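Local coordinates for succinyl-CoA ligase (ADP-forming) subunit alpha (Methanosaeta concilii, PDB 6HXI), which belongs to the succinyl-CoA ligase alpha family, joins a CoA-ligase region to a citrate synthase-like C-terminal region, and binds coenzyme A, at residues Asn153-Ile158 with Met181-Phe186; Gly142-Gly147 with Asp194-Gly199. One frame throughout, in Å; residues are numbered along the deposited sequence.

Interaction 1: Asn153-Ile158 with Met181-Phe186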
loop_
_atom_site.group_PDB
_atom_site.type_symbol
_atom_site.label_atom_id
_atom_site.label_comp_id
_atom_site.label_asym_id
_atom_site.label_seq_id
_atom_site.Cartn_x
_atom_site.Cartn_y
_atom_site.Cartn_z
ATOM N N ASN B 153 40.219 23.767 -1.099
ATOM C CA ASN B 153 40.489 23.698 -2.542
ATOM C C ASN B 153 41.881 24.145 -2.963
ATOM O O ASN B 153 42.164 24.151 -4.164
ATOM C CB ASN B 153 39.453 24.511 -3.294
ATOM C CG ASN B 153 38.048 23.960 -3.150
ATOM O OD1 ASN B 153 37.772 22.827 -3.502
ATOM N ND2 ASN B 153 37.113 24.796 -2.713
ATOM N N THR B 154 42.755 24.525 -2.010
ATOM C CA THR B 154 44.103 24.997 -2.371
ATOM C C THR B 154 44.827 24.020 -3.282
ATOM O O THR B 154 44.961 22.840 -2.940
ATOM C CB THR B 154 44.917 25.324 -1.146
ATOM O OG1 THR B 154 44.180 26.247 -0.358
ATOM C CG2 THR B 154 46.286 25.901 -1.488
ATOM N N ALA B 155 45.285 24.536 -4.445
ATOM C CA ALA B 155 46.062 23.858 -5.495
ATOM C C ALA B 155 45.243 22.950 -6.427
ATOM O O ALA B 155 45.814 22.160 -7.168
ATOM C CB ALA B 155 47.254 23.112 -4.916
ATOM N N GLY B 156 43.926 23.126 -6.425
ATOM C CA GLY B 156 43.001 22.517 -7.371
ATOM C C GLY B 156 42.959 21.022 -7.542
ATOM O O GLY B 156 42.748 20.284 -6.578
ATOM N N THR B 157 43.042 20.572 -8.791
ATOM C CA THR B 157 42.913 19.148 -9.145
ATOM C C THR B 157 44.112 18.315 -8.750
ATOM O O THR B 157 45.219 18.847 -8.645
ATOM C CB THR B 157 42.587 18.988 -10.646
ATOM O OG1 THR B 157 43.710 19.390 -11.436
ATOM C CG2 THR B 157 41.348 19.790 -11.068
ATOM N N ILE B 158 43.915 16.984 -8.612
ATOM C CA ILE B 158 45.012 16.054 -8.299
ATOM C C ILE B 158 46.038 16.038 -9.440
ATOM O O ILE B 158 47.242 15.894 -9.179
ATOM C CB ILE B 158 44.468 14.654 -7.874
ATOM C CG1 ILE B 158 44.060 14.664 -6.389
ATOM C CG2 ILE B 158 45.449 13.517 -8.119
ATOM C CD1 ILE B 158 45.173 14.841 -5.341
ATOM N N MET B 181 46.612 33.180 -7.945
ATOM C CA MET B 181 48.026 33.413 -8.205
ATOM C C MET B 181 48.902 32.553 -7.331
ATOM O O MET B 181 50.026 32.276 -7.720
ATOM C CB MET B 181 48.380 34.892 -8.119
ATOM C CG MET B 181 47.812 35.710 -9.274
ATOM S SD MET B 181 47.950 34.964 -10.927
ATOM C CE MET B 181 49.668 34.790 -11.077
ATOM N N LEU B 182 48.367 32.064 -6.184
ATOM C CA LEU B 182 49.069 31.117 -5.300
ATOM C C LEU B 182 49.235 29.791 -6.075
ATOM O O LEU B 182 50.291 29.171 -6.010
ATOM C CB LEU B 182 48.277 30.905 -3.978
ATOM C CG LEU B 182 48.731 29.802 -3.006
ATOM C CD1 LEU B 182 49.888 30.260 -2.161
ATOM C CD2 LEU B 182 47.598 29.404 -2.084
ATOM N N ASN B 183 48.224 29.422 -6.862
ATOM C CA ASN B 183 48.268 28.191 -7.646
ATOM C C ASN B 183 49.179 28.318 -8.846
ATOM O O ASN B 183 49.910 27.380 -9.155
ATOM C CB ASN B 183 46.876 27.695 -8.023
ATOM C CG ASN B 183 46.844 26.239 -8.403
ATOM O OD1 ASN B 183 47.747 25.464 -8.066
ATOM N ND2 ASN B 183 45.792 25.828 -9.101
ATOM N N GLU B 184 49.163 29.480 -9.508
ATOM C CA GLU B 184 50.074 29.773 -10.616
ATOM C C GLU B 184 51.516 29.796 -10.063
ATOM O O GLU B 184 52.413 29.230 -10.691
ATOM C CB GLU B 184 49.719 31.111 -11.297
ATOM C CG GLU B 184 50.355 31.293 -12.670
ATOM C CD GLU B 184 49.904 30.304 -13.732
ATOM O OE1 GLU B 184 50.773 29.787 -14.470
ATOM O OE2 GLU B 184 48.690 30.012 -13.799
ATOM N N ALA B 185 51.717 30.399 -8.873
ATOM C CA ALA B 185 53.037 30.466 -8.217
ATOM C C ALA B 185 53.569 29.073 -7.887
ATOM O O ALA B 185 54.741 28.836 -8.084
ATOM C CB ALA B 185 52.972 31.312 -6.958
ATOM N N PHE B 186 52.706 28.149 -7.434
ATOM C CA PHE B 186 53.096 26.757 -7.164
ATOM C C PHE B 186 53.701 26.109 -8.429
ATOM O O PHE B 186 54.758 25.465 -8.349
ATOM C CB PHE B 186 51.899 25.943 -6.625
ATOM C CG PHE B 186 51.511 26.240 -5.187
ATOM C CD1 PHE B 186 52.372 26.946 -4.340
ATOM C CD2 PHE B 186 50.297 25.810 -4.676
ATOM C CE1 PHE B 186 52.008 27.233 -3.018
ATOM C CE2 PHE B 186 49.941 26.087 -3.348
ATOM C CZ PHE B 186 50.812 26.775 -2.527
#
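Asn153 opens a type II beta turn that closes at Gly156, whose N bonds to Asn153 O at 3.0 Å, and this turn presents its two middle residues to helix 179-192. Thr154 shares its two branches between polar and apolar work: CG2 lies anti to the backbone N and meets Leu182 CD2 at 3.8 Å, while OG1, beside the N, bonds to Ile151 O. Thr154 CG2 also reaches the edge of the Phe186 ring, near its plane, 4.1 Å from Phe186 CE2. Ala155 CB comes to that edge one atom along, 4.1 Å from CD2 of Phe186. A methyl is small enough for the turn to lie close to the helix here, and Ala155 CA comes 3.5 Å from Asn183 OD1. The Asn183 amide, its CG anti to the backbone N (chi1 -160°), has both ends engaged beyond the turn: ND2 donates to Ile342 O of the citrate lyase chain, and OD1 accepts from Asn160 ND2. Gly156 suits its place because its phi is positive (56°), easily adopted without a side chain. Thr157 then serves as N-cap of helix 158-163, its OG1 accepting from Asn160 N. Van der Waals packing thus joins the two segments, a beta turn leading into a capped helix and seated on a helix of the CoA-ligase region, at the interface with the citrate lyase chain.

Interaction 2: Gly142-Gly147 with Asp194-Gly199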
loop_
_atom_site.group_PDB
_atom_site.type_symbol
_atom_site.label_atom_id
_atom_site.label_comp_id
_atom_site.label_asym_id
_atom_site.label_seq_id
_atom_site.Cartn_x
_atom_site.Cartn_y
_atom_site.Cartn_z
ATOM N N GLY B 142 43.251 29.511 0.920
ATOM C CA GLY B 142 43.953 29.025 2.095
ATOM C C GLY B 142 45.451 28.998 1.875
ATOM O O GLY B 142 46.124 30.026 1.903
ATOM N N GLY B 143 45.962 27.797 1.687
ATOM C CA GLY B 143 47.378 27.512 1.556
ATOM C C GLY B 143 47.625 26.035 1.777
ATOM O O GLY B 143 46.675 25.244 1.866
ATOM N N MET B 144 48.894 25.644 1.814
ATOM C CA MET B 144 49.265 24.245 1.989
ATOM C C MET B 144 50.709 24.039 2.366
ATOM O O MET B 144 51.538 24.890 2.077
ATOM C CB MET B 144 48.904 23.394 0.743
ATOM C CG MET B 144 49.603 23.762 -0.552
ATOM S SD MET B 144 49.970 22.289 -1.579
ATOM C CE MET B 144 48.351 21.595 -1.838
ATOM N N THR B 145 50.998 22.905 3.010
ATOM C CA THR B 145 52.338 22.402 3.314
ATOM C C THR B 145 52.448 21.215 2.351
ATOM O O THR B 145 51.652 20.266 2.448
ATOM C CB THR B 145 52.512 21.979 4.792
ATOM O OG1 THR B 145 52.234 23.087 5.651
ATOM C CG2 THR B 145 53.923 21.466 5.082
ATOM N N ALA B 146 53.366 21.299 1.381
ATOM C CA ALA B 146 53.576 20.261 0.386
ATOM C C ALA B 146 53.910 18.919 1.031
ATOM O O ALA B 146 54.723 18.848 1.942
ATOM C CB ALA B 146 54.657 20.677 -0.576
ATOM N N GLY B 147 53.198 17.890 0.618
ATOM C CA GLY B 147 53.335 16.546 1.151
ATOM C C GLY B 147 52.755 16.326 2.532
ATOM O O GLY B 147 52.938 15.242 3.084
ATOM N N ASP B 194 63.193 23.366 -6.329
ATOM C CA ASP B 194 62.731 22.054 -5.860
ATOM C C ASP B 194 61.272 22.127 -5.378
ATOM O O ASP B 194 60.745 21.170 -4.818
ATOM C CB ASP B 194 63.664 21.417 -4.818
ATOM C CG ASP B 194 64.014 22.238 -3.588
ATOM O OD1 ASP B 194 63.476 23.366 -3.444
ATOM O OD2 ASP B 194 64.842 21.762 -2.774
ATOM N N GLY B 195 60.641 23.274 -5.621
ATOM C CA GLY B 195 59.249 23.515 -5.280
ATOM C C GLY B 195 59.035 24.098 -3.902
ATOM O O GLY B 195 59.987 24.295 -3.141
ATOM N N ILE B 196 57.779 24.379 -3.584
ATOM C CA ILE B 196 57.422 24.911 -2.275
ATOM C C ILE B 196 57.522 23.856 -1.172
ATOM O O ILE B 196 57.268 22.674 -1.387
ATOM C CB ILE B 196 56.027 25.628 -2.219
ATOM C CG1 ILE B 196 54.856 24.680 -2.521
ATOM C CG2 ILE B 196 55.968 26.865 -3.103
ATOM C CD1 ILE B 196 53.871 24.490 -1.410
ATOM N N TYR B 197 57.870 24.320 0.018
ATOM C CA TYR B 197 57.790 23.561 1.244
ATOM C C TYR B 197 56.342 23.876 1.717
ATOM O O TYR B 197 55.540 22.966 1.924
ATOM C CB TYR B 197 58.810 24.077 2.276
ATOM C CG TYR B 197 58.689 23.386 3.614
ATOM C CD1 TYR B 197 57.802 23.848 4.582
ATOM C CD2 TYR B 197 59.435 22.245 3.901
ATOM C CE1 TYR B 197 57.638 23.178 5.794
ATOM C CE2 TYR B 197 59.296 21.580 5.118
ATOM C CZ TYR B 197 58.404 22.058 6.067
ATOM O OH TYR B 197 58.268 21.423 7.280
ATOM N N GLU B 198 56.019 25.183 1.821
ATOM C CA GLU B 198 54.732 25.704 2.263
ATOM C C GLU B 198 54.349 26.943 1.440
ATOM O O GLU B 198 55.221 27.713 1.027
ATOM C CB GLU B 198 54.838 26.071 3.755
ATOM C CG GLU B 198 53.518 26.276 4.457
ATOM C CD GLU B 198 53.659 26.436 5.955
ATOM O OE1 GLU B 198 53.905 27.577 6.405
ATOM O OE2 GLU B 198 53.533 25.421 6.682
ATOM N N GLY B 199 53.057 27.138 1.248
ATOM C CA GLY B 199 52.510 28.288 0.534
ATOM C C GLY B 199 51.243 28.800 1.189
ATOM O O GLY B 199 50.399 27.995 1.578
#
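Thr145 chi1 of -58° sets OG1 beside the backbone N and CG2 anti to it, while Glu198 leaves its backbone with CG anti to N (chi1 -164°) and runs on extended. The two side chains cross obliquely on one face of the sheet, and Thr145 OG1 hydrogen-bonds Glu198 OE2 at 2.9 Å, with Phe9 O as an alternative acceptor for the hydroxyl proton. The other carboxylate oxygen, OE1, forms a salt bridge with Arg218, which would favour the charged state of this buried acid. Beneath them the backbones pair antiparallel: Met144 N to Gly199 O and Gly199 N to Met144 O each span 2.8 Å, nearly along the C=O axes. Thr145 and Glu198 form the adjoining non-hydrogen-bonded pair. Gly143 has to be small, since a beta carbon would run into Gly199 O, which already lies 3.1 Å from Gly143 CA. Past the strand, Ala146 N still reaches Tyr197 O at 2.8 Å, and Ala146 CB lies 4.0 Å from Ile196 CD1, while Tyr197 CE1 lies alongside Thr145 CG2. Met144 extends from the opposite face to touch Phe186. This is an antiparallel strand pair near one margin of a mixed beta-sheet, whose strand 196-201 belongs to the CoA-ligase family region.

How the interactions relate
Both contacts are buried, yet they use different chemistry. Interaction 2 is sheet pairing, held by backbone hydrogen bonds and a polar side-chain pair; interaction 1 packs a turn on a helix through methyls and a ring edge, and its polar groups bond elsewhere, partly to the citrate lyase chain, which does not touch interaction 2. Along the chain, interaction 1 is nested within the loop closed by interaction 2, and helix 179-192 leads directly into strand 196-201. Met144 links them, its CE 3.6 Å from Ala155 CB and its CG 3.7 Å from Phe186 CE2, so turn, helix and sheet share one apolar layer. Thr154 OG1 adds a weak hydrogen bond with Gly143 N.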